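Probable enoyl-CoA hydratase/isomerase (Pseudomonas aeruginosa, PDB 7BOR) binds coenzyme A and, as a member of the crotonase family, probably isomerises enoyl-CoA thioesters by shifting their double bond between the delta(3) and delta(2) positions. Local coordinates at residues V117-N122 and G172-A177; A123-P128 and Q161-E166. All coordinates share one frame; numbering follows the deposited sequence.

Contact 1. Residues V117-N122 and G172-A177; sequences VFVGRN and GLANAA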
ATOM      1  N   VAL A 117      -1.983  -7.256  -7.907  1.00 21.90           N
ATOM      2  CA  VAL A 117      -2.244  -7.435  -6.483  1.00 19.80           C
ATOM      3  C   VAL A 117      -2.792  -8.837  -6.297  1.00 27.14           C
ATOM      4  O   VAL A 117      -3.822  -9.177  -6.892  1.00 23.13           O
ATOM      5  CB  VAL A 117      -3.242  -6.391  -5.960  1.00 22.48           C
ATOM      6  CG1 VAL A 117      -3.659  -6.690  -4.526  1.00 21.76           C
ATOM      7  CG2 VAL A 117      -2.617  -5.059  -6.000  1.00 20.99           C
ATOM      8  N   PHE A 118      -2.063  -9.677  -5.557  1.00 26.32           N
ATOM      9  CA  PHE A 118      -2.520 -11.018  -5.199  1.00 26.88           C
ATOM     10  C   PHE A 118      -2.746 -11.116  -3.701  1.00 27.78           C
ATOM     11  O   PHE A 118      -1.921 -10.657  -2.913  1.00 24.97           O
ATOM     12  CB  PHE A 118      -1.516 -12.045  -5.654  1.00 24.03           C
ATOM     13  CG  PHE A 118      -1.298 -11.992  -7.099  1.00 26.26           C
ATOM     14  CD1 PHE A 118      -2.287 -12.425  -7.971  1.00 28.54           C
ATOM     15  CD2 PHE A 118      -0.166 -11.415  -7.602  1.00 24.68           C
ATOM     16  CE1 PHE A 118      -2.084 -12.320  -9.353  1.00 33.42           C
ATOM     17  CE2 PHE A 118       0.039 -11.277  -8.948  1.00 25.97           C
ATOM     18  CZ  PHE A 118      -0.894 -11.764  -9.826  1.00 28.91           C
ATOM     19  N   VAL A 119      -3.848 -11.753  -3.317  1.00 26.07           N
ATOM     20  CA  VAL A 119      -4.250 -11.795  -1.921  1.00 24.10           C
ATOM     21  C   VAL A 119      -4.675 -13.203  -1.592  1.00 26.43           C
ATOM     22  O   VAL A 119      -5.257 -13.899  -2.432  1.00 27.27           O
ATOM     23  CB  VAL A 119      -5.432 -10.839  -1.600  1.00 22.30           C
ATOM     24  CG1 VAL A 119      -5.133  -9.423  -1.972  1.00 21.05           C
ATOM     25  CG2 VAL A 119      -6.726 -11.272  -2.353  1.00 22.97           C
ATOM     26  N   GLY A 120      -4.452 -13.604  -0.340  1.00 24.70           N
ATOM     27  CA  GLY A 120      -5.146 -14.773   0.167  1.00 27.41           C
ATOM     28  C   GLY A 120      -6.637 -14.544   0.250  1.00 30.67           C
ATOM     29  O   GLY A 120      -7.105 -13.442   0.575  1.00 25.71           O
ATOM     30  N   ARG A 121      -7.385 -15.615  -0.033  1.00 27.42           N
ATOM     31  CA  ARG A 121      -8.839 -15.495  -0.024  1.00 28.82           C
ATOM     32  C   ARG A 121      -9.354 -14.874   1.265  1.00 25.77           C
ATOM     33  O   ARG A 121     -10.436 -14.236   1.296  1.00 24.90           O
ATOM     34  CB  ARG A 121      -9.489 -16.874  -0.233  1.00 34.89           C
ATOM     35  CG  ARG A 121      -9.827 -17.150  -1.574  1.00 36.81           C
ATOM     36  CD  ARG A 121     -10.662 -18.524  -1.656  1.00 40.88           C
ATOM     37  NE  ARG A 121      -9.791 -19.657  -1.386  1.00 37.46           N
ATOM     38  CZ  ARG A 121      -9.100 -20.327  -2.313  1.00 43.43           C
ATOM     39  NH1 ARG A 121      -8.365 -21.371  -1.949  1.00 42.03           N
ATOM     40  NH2 ARG A 121      -9.151 -19.978  -3.601  1.00 43.01           N
ATOM     41  N   ASN A 122      -8.732 -15.269   2.374  1.00 26.87           N
ATOM     42  CA  ASN A 122      -9.178 -14.854   3.693  1.00 30.35           C
ATOM     43  C   ASN A 122      -8.349 -13.708   4.251  1.00 27.68           C
ATOM     44  O   ASN A 122      -8.394 -13.468   5.464  1.00 27.88           O
ATOM     45  CB  ASN A 122      -9.143 -16.030   4.707  1.00 26.04           C
ATOM     46  CG  ASN A 122     -10.168 -17.139   4.364  1.00 30.69           C
ATOM     47  OD1 ASN A 122     -11.351 -17.034   4.656  1.00 31.69           O
ATOM     48  ND2 ASN A 122      -9.693 -18.167   3.701  1.00 30.74           N
ATOM     49  N   GLY A 172     -12.101  -6.179  -8.160  1.00 28.12           N
ATOM     50  CA  GLY A 172     -10.979  -5.771  -8.992  1.00 28.55           C
ATOM     51  C   GLY A 172      -9.914  -4.954  -8.283  1.00 30.00           C
ATOM     52  O   GLY A 172      -8.988  -4.446  -8.928  1.00 31.57           O
ATOM     53  N   LEU A 173      -9.995  -4.800  -6.973  1.00 27.74           N
ATOM     54  CA  LEU A 173      -8.827  -4.334  -6.241  1.00 27.25           C
ATOM     55  C   LEU A 173      -7.676  -5.362  -6.235  1.00 31.36           C
ATOM     56  O   LEU A 173      -6.485  -4.992  -6.244  1.00 27.92           O
ATOM     57  CB  LEU A 173      -9.269  -3.994  -4.826  1.00 25.80           C
ATOM     58  CG  LEU A 173     -10.296  -2.881  -4.670  1.00 35.26           C
ATOM     59  CD1 LEU A 173     -10.620  -2.599  -3.239  1.00 37.20           C
ATOM     60  CD2 LEU A 173      -9.728  -1.603  -5.332  1.00 41.62           C
ATOM     61  N   ALA A 174      -7.978  -6.640  -6.184  1.00 23.01           N
ATOM     62  CA  ALA A 174      -6.942  -7.633  -6.391  1.00 25.13           C
ATOM     63  C   ALA A 174      -7.161  -8.302  -7.743  1.00 26.16           C
ATOM     64  O   ALA A 174      -8.281  -8.351  -8.254  1.00 27.39           O
ATOM     65  CB  ALA A 174      -6.925  -8.683  -5.274  1.00 23.46           C
ATOM     66  N   ASN A 175      -6.074  -8.804  -8.332  1.00 22.59           N
ATOM     67  CA  ASN A 175      -6.194  -9.521  -9.598  1.00 20.57           C
ATOM     68  C   ASN A 175      -6.653 -10.966  -9.368  1.00 27.63           C
ATOM     69  O   ASN A 175      -7.280 -11.548 -10.251  1.00 31.98           O
ATOM     70  CB  ASN A 175      -4.868  -9.549 -10.359  1.00 22.68           C
ATOM     71  CG  ASN A 175      -4.426  -8.170 -10.790  1.00 27.30           C
ATOM     72  OD1 ASN A 175      -3.853  -7.419  -9.983  1.00 22.33           O
ATOM     73  ND2 ASN A 175      -4.737  -7.804 -12.055  1.00 25.73           N
ATOM     74  N   ALA A 176      -6.338 -11.550  -8.213  1.00 26.95           N
ATOM     75  CA  ALA A 176      -6.725 -12.927  -7.901  1.00 27.36           C
ATOM     76  C   ALA A 176      -6.695 -13.130  -6.397  1.00 27.33           C
ATOM     77  O   ALA A 176      -5.813 -12.604  -5.708  1.00 26.20           O
ATOM     78  CB  ALA A 176      -5.765 -13.934  -8.575  1.00 27.85           C
ATOM     79  N   ALA A 177      -7.659 -13.897  -5.900  1.00 26.77           N
ATOM     80  CA  ALA A 177      -7.688 -14.356  -4.525  1.00 28.92           C
ATOM     81  C   ALA A 177      -7.255 -15.828  -4.526  1.00 32.03           C
ATOM     82  O   ALA A 177      -7.801 -16.646  -5.281  1.00 28.23           O
ATOM     83  CB  ALA A 177      -9.077 -14.210  -3.911  1.00 24.24           C
TER

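Contact 2. Residues A123-P128 and Q161-E166; sequences ARLKMP and QDFSGE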
ATOM      1  N   ALA A 123      -7.569 -13.021   3.418  1.00 26.31           N
ATOM      2  CA  ALA A 123      -6.932 -11.821   3.930  1.00 25.90           C
ATOM      3  C   ALA A 123      -8.027 -10.886   4.414  1.00 30.91           C
ATOM      4  O   ALA A 123      -9.185 -11.012   4.019  1.00 27.38           O
ATOM      5  CB  ALA A 123      -6.057 -11.156   2.859  1.00 25.38           C
ATOM      6  N   ARG A 124      -7.655  -9.945   5.289  1.00 30.72           N
ATOM      7  CA  ARG A 124      -8.602  -9.017   5.921  1.00 28.24           C
ATOM      8  C   ARG A 124      -8.198  -7.587   5.590  1.00 28.80           C
ATOM      9  O   ARG A 124      -7.268  -7.059   6.196  1.00 26.54           O
ATOM     10  CB  ARG A 124      -8.608  -9.161   7.433  1.00 28.91           C
ATOM     11  CG  ARG A 124      -9.252 -10.394   7.951  1.00 43.04           C
ATOM     12  CD  ARG A 124      -8.551 -10.941   9.209  1.00 55.01           C
ATOM     13  NE  ARG A 124      -9.253 -12.142   9.648  1.00 59.44           N
ATOM     14  CZ  ARG A 124      -9.885 -12.280  10.812  1.00 56.93           C
ATOM     15  NH1 ARG A 124      -9.853 -11.317  11.738  1.00 55.34           N
ATOM     16  NH2 ARG A 124     -10.530 -13.416  11.071  1.00 51.46           N
ATOM     17  N   LEU A 125      -8.923  -6.942   4.697  1.00 25.74           N
ATOM     18  CA  LEU A 125      -8.568  -5.615   4.232  1.00 26.71           C
ATOM     19  C   LEU A 125      -9.504  -4.597   4.855  1.00 25.15           C
ATOM     20  O   LEU A 125     -10.727  -4.800   4.846  1.00 23.12           O
ATOM     21  CB  LEU A 125      -8.663  -5.530   2.714  1.00 23.54           C
ATOM     22  CG  LEU A 125      -7.679  -6.359   1.898  1.00 26.99           C
ATOM     23  CD1 LEU A 125      -8.277  -7.802   1.754  1.00 26.68           C
ATOM     24  CD2 LEU A 125      -7.316  -5.748   0.551  1.00 28.12           C
ATOM     25  N   LYS A 126      -8.957  -3.492   5.378  1.00 26.10           N
ATOM     26  CA  LYS A 126      -9.864  -2.383   5.645  1.00 25.20           C
ATOM     27  C   LYS A 126      -9.166  -1.027   5.697  1.00 25.63           C
ATOM     28  O   LYS A 126      -7.954  -0.928   5.869  1.00 23.98           O
ATOM     29  CB  LYS A 126     -10.669  -2.589   6.923  1.00 26.93           C
ATOM     30  CG  LYS A 126     -10.011  -2.421   8.220  1.00 31.19           C
ATOM     31  CD  LYS A 126     -11.088  -2.443   9.317  1.00 30.24           C
ATOM     32  CE  LYS A 126     -10.445  -2.271  10.670  1.00 47.55           C
ATOM     33  NZ  LYS A 126     -10.667  -3.399  11.645  1.00 54.87           N
ATOM     34  N   MET A 127      -9.991   0.018   5.626  1.00 22.55           N
ATOM     35  CA  MET A 127      -9.519   1.414   5.651  1.00 22.51           C
ATOM     36  C   MET A 127     -10.208   2.056   6.846  1.00 24.91           C
ATOM     37  O   MET A 127     -11.334   2.570   6.734  1.00 24.46           O
ATOM     38  CB  MET A 127      -9.818   2.107   4.330  1.00 23.40           C
ATOM     39  CG  MET A 127      -8.858   1.605   3.269  1.00 24.82           C
ATOM     40  SD  MET A 127      -9.307   1.955   1.556  1.00 25.79           S
ATOM     41  CE  MET A 127     -10.702   0.808   1.446  1.00 21.58           C
ATOM     42  N   PRO A 128      -9.626   1.931   8.037  1.00 24.37           N
ATOM     43  CA  PRO A 128     -10.364   2.276   9.251  1.00 23.37           C
ATOM     44  C   PRO A 128     -10.239   3.767   9.587  1.00 27.61           C
ATOM     45  O   PRO A 128     -10.423   4.143  10.753  1.00 27.96           O
ATOM     46  CB  PRO A 128      -9.713   1.373  10.311  1.00 25.27           C
ATOM     47  CG  PRO A 128      -8.310   1.287   9.907  1.00 24.95           C
ATOM     48  CD  PRO A 128      -8.325   1.329   8.347  1.00 24.84           C
ATOM     49  N   GLN A 161     -15.778  -0.290   6.389  1.00 25.16           N
ATOM     50  CA  GLN A 161     -16.146  -1.706   6.318  1.00 26.69           C
ATOM     51  C   GLN A 161     -14.963  -2.549   5.870  1.00 28.11           C
ATOM     52  O   GLN A 161     -14.313  -2.243   4.872  1.00 28.88           O
ATOM     53  CB  GLN A 161     -17.322  -1.870   5.346  1.00 29.07           C
ATOM     54  CG  GLN A 161     -17.763  -3.312   5.069  1.00 31.38           C
ATOM     55  CD  GLN A 161     -18.328  -3.988   6.281  1.00 41.80           C
ATOM     56  OE1 GLN A 161     -19.291  -3.520   6.905  1.00 40.21           O
ATOM     57  NE2 GLN A 161     -17.724  -5.085   6.641  1.00 36.49           N
ATOM     58  N   ASP A 162     -14.670  -3.618   6.598  1.00 29.10           N
ATOM     59  CA  ASP A 162     -13.604  -4.475   6.106  1.00 30.79           C
ATOM     60  C   ASP A 162     -14.154  -5.488   5.109  1.00 27.61           C
ATOM     61  O   ASP A 162     -15.366  -5.652   4.924  1.00 27.49           O
ATOM     62  CB  ASP A 162     -12.846  -5.204   7.222  1.00 34.02           C
ATOM     63  CG  ASP A 162     -13.737  -5.775   8.258  1.00 39.89           C
ATOM     64  OD1 ASP A 162     -14.671  -6.470   7.845  1.00 41.36           O
ATOM     65  OD2 ASP A 162     -13.486  -5.525   9.475  1.00 50.11           O
ATOM     66  N   PHE A 163     -13.228  -6.107   4.404  1.00 22.75           N
ATOM     67  CA  PHE A 163     -13.585  -6.983   3.316  1.00 26.62           C
ATOM     68  C   PHE A 163     -12.499  -8.015   3.156  1.00 23.84           C
ATOM     69  O   PHE A 163     -11.375  -7.837   3.627  1.00 24.01           O
ATOM     70  CB  PHE A 163     -13.830  -6.221   2.024  1.00 24.79           C
ATOM     71  CG  PHE A 163     -12.717  -5.334   1.564  1.00 26.23           C
ATOM     72  CD1 PHE A 163     -12.547  -4.037   2.087  1.00 27.39           C
ATOM     73  CD2 PHE A 163     -11.895  -5.716   0.516  1.00 24.68           C
ATOM     74  CE1 PHE A 163     -11.557  -3.193   1.587  1.00 22.91           C
ATOM     75  CE2 PHE A 163     -10.925  -4.840   0.000  1.00 25.56           C
ATOM     76  CZ  PHE A 163     -10.756  -3.598   0.541  1.00 26.47           C
ATOM     77  N   SER A 164     -12.885  -9.143   2.591  1.00 24.38           N
ATOM     78  CA  SER A 164     -11.988 -10.279   2.454  1.00 21.84           C
ATOM     79  C   SER A 164     -11.200 -10.152   1.163  1.00 23.45           C
ATOM     80  O   SER A 164     -11.578  -9.421   0.237  1.00 23.80           O
ATOM     81  CB  SER A 164     -12.766 -11.599   2.394  1.00 23.17           C
ATOM     82  OG  SER A 164     -13.552 -11.645   1.163  1.00 20.23           O
ATOM     83  N   GLY A 165     -10.108 -10.912   1.085  1.00 23.79           N
ATOM     84  CA  GLY A 165      -9.374 -11.000  -0.167  1.00 25.49           C
ATOM     85  C   GLY A 165     -10.246 -11.466  -1.323  1.00 24.60           C
ATOM     86  O   GLY A 165     -10.087 -11.013  -2.463  1.00 24.09           O
ATOM     87  N   GLU A 166     -11.108 -12.446  -1.063  1.00 25.34           N
ATOM     88  CA  GLU A 166     -12.082 -12.876  -2.057  1.00 26.53           C
ATOM     89  C   GLU A 166     -12.853 -11.667  -2.601  1.00 25.88           C
ATOM     90  O   GLU A 166     -12.981 -11.481  -3.818  1.00 23.06           O
ATOM     91  CB  GLU A 166     -13.027 -13.900  -1.413  1.00 25.62           C
ATOM     92  CG  GLU A 166     -13.914 -14.596  -2.430  1.00 33.24           C
ATOM     93  CD  GLU A 166     -13.227 -15.845  -2.993  1.00 47.84           C
ATOM     94  OE1 GLU A 166     -13.275 -16.926  -2.329  1.00 48.09           O
ATOM     95  OE2 GLU A 166     -12.607 -15.730  -4.077  1.00 49.95           O
TER
HETATM   96  O   HOH W   1     -12.652  -0.310   4.586  1.00 25.33           O

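Contact 1. Residues V117-N122 and G172-A177
A174 brings its lone methyl up to two valines of strand 116-120: its CB lies 3.8 Å from CG1 of V119 and 3.9 Å from CG1 of V117. V117 has CG1 anti to the backbone N (chi1 172°), which directs that branch at A174, while its CB rests against the carbonyl O of L173. The other branch of V119, CG2, touches the carbonyl O of A176 and packs against A177, whose CB is 4.1 Å away. CG of R121 lies 3.8 Å from that same CB of A177, an aliphatic contact made by a residue otherwise at the surface. Branched valine suits a buried strand, and small alanines let the two backbones draw close. Across the sheet from V119 and A177, the F118 ring meets A176 edge on: CB of A176 lies near the ring plane, 3.8 Å from CD1. Helix 182-196 closes over this aromatic ring, with H187 meeting it edge-to-face. The pairing is parallel, F118 with A176 and V119 with A177, and it adds strand 176-178 to the margin of the main sheet of the crotonase fold. The chain returns here from helix 165-171, closed by a Schellman motif; G172, first past the helix, has positive phi, where a CB would jam against the preceding carbonyl O. Within the ladder, N of V119 donates to O of A176 at 3.2 Å with a C=O...N angle of 165°, and CA of A177 approaches O of V119 in a CA-H...O contact, while the buried N of A176 has no partner. Farther out, N175 grips V117 twice. Its backbone N donates to O of V117 at 2.7 Å, and its side-chain OD1 accepts from N of V117 at 2.8 Å, from 21° off the amide carbonyl plane, so that asparagine prolongs the ladder with its own amide.

Contact 2. Residues A123-P128 and Q161-E166
The carbonyl O of L125 receives the backbone N of F163 at 2.9 Å and also a CA-H...O contact from D162, whose CA is 3.2 Å away. The return bond, N of L125 to O of F163, is 2.8 Å long and nearly straight, with 168° at the hydrogen, so the two residues form an antiparallel hydrogen-bonded pair. With chi1 at 55°, CG of F163 sits between its backbone N and carbonyl carbon. The ring lies on the sheet face that carries L125, whose CB stands over it, 3.6 Å from the centroid and offset toward the rim, a CH-pi contact; leucine and phenylalanine both suit this buried face. The terminal methyl CE of M127 comes to the ring edge near CE1, which the long, unbranched methionine can bend to reach. On the outer side, K126 and D162 run side by side in the same direction with their CB atoms 3.4 Å apart; NZ of K126 and OD2 of D162 remain beyond salt-bridge distance. A water links the two chains nearby, accepting from N of M127 and donating to O of Q161. Where helix 165-171 begins, N of G165 bonds to O of A123 from above the carbonyl plane, at 3.1 Å; glycine has no CB to crowd N of A123. S164 is the helix N-cap, its OG accepting from N of Q167. This short antiparallel ladder belongs to the small second sheet of the crotonase fold, beside the CoA pocket: P128 touches the bound coenzyme A, and the K126 side chain comes within about 5 Å of it.

Contact 2 is nested within the chain loop that contact 1 closes, for strand 116-120 leads into 124-126 and helix 165-171 leads into 176-178. Both are partly buried, with V117, F118, V119 and L125, M127, F163 inside and R121, N175 and D162 at the surface; yet contact 1 is parallel and extends the main sheet, whereas contact 2 is antiparallel and lies in the smaller one. Alanines and valines make up most of contact 1, which F118 meets by its edge; contact 2 uses the face of F163 and a bridging water. Only contact 2 adjoins coenzyme A. They meet where R121 follows strand 116-120 and helix 165-171 begins: R121 O probably accepts from E166 N.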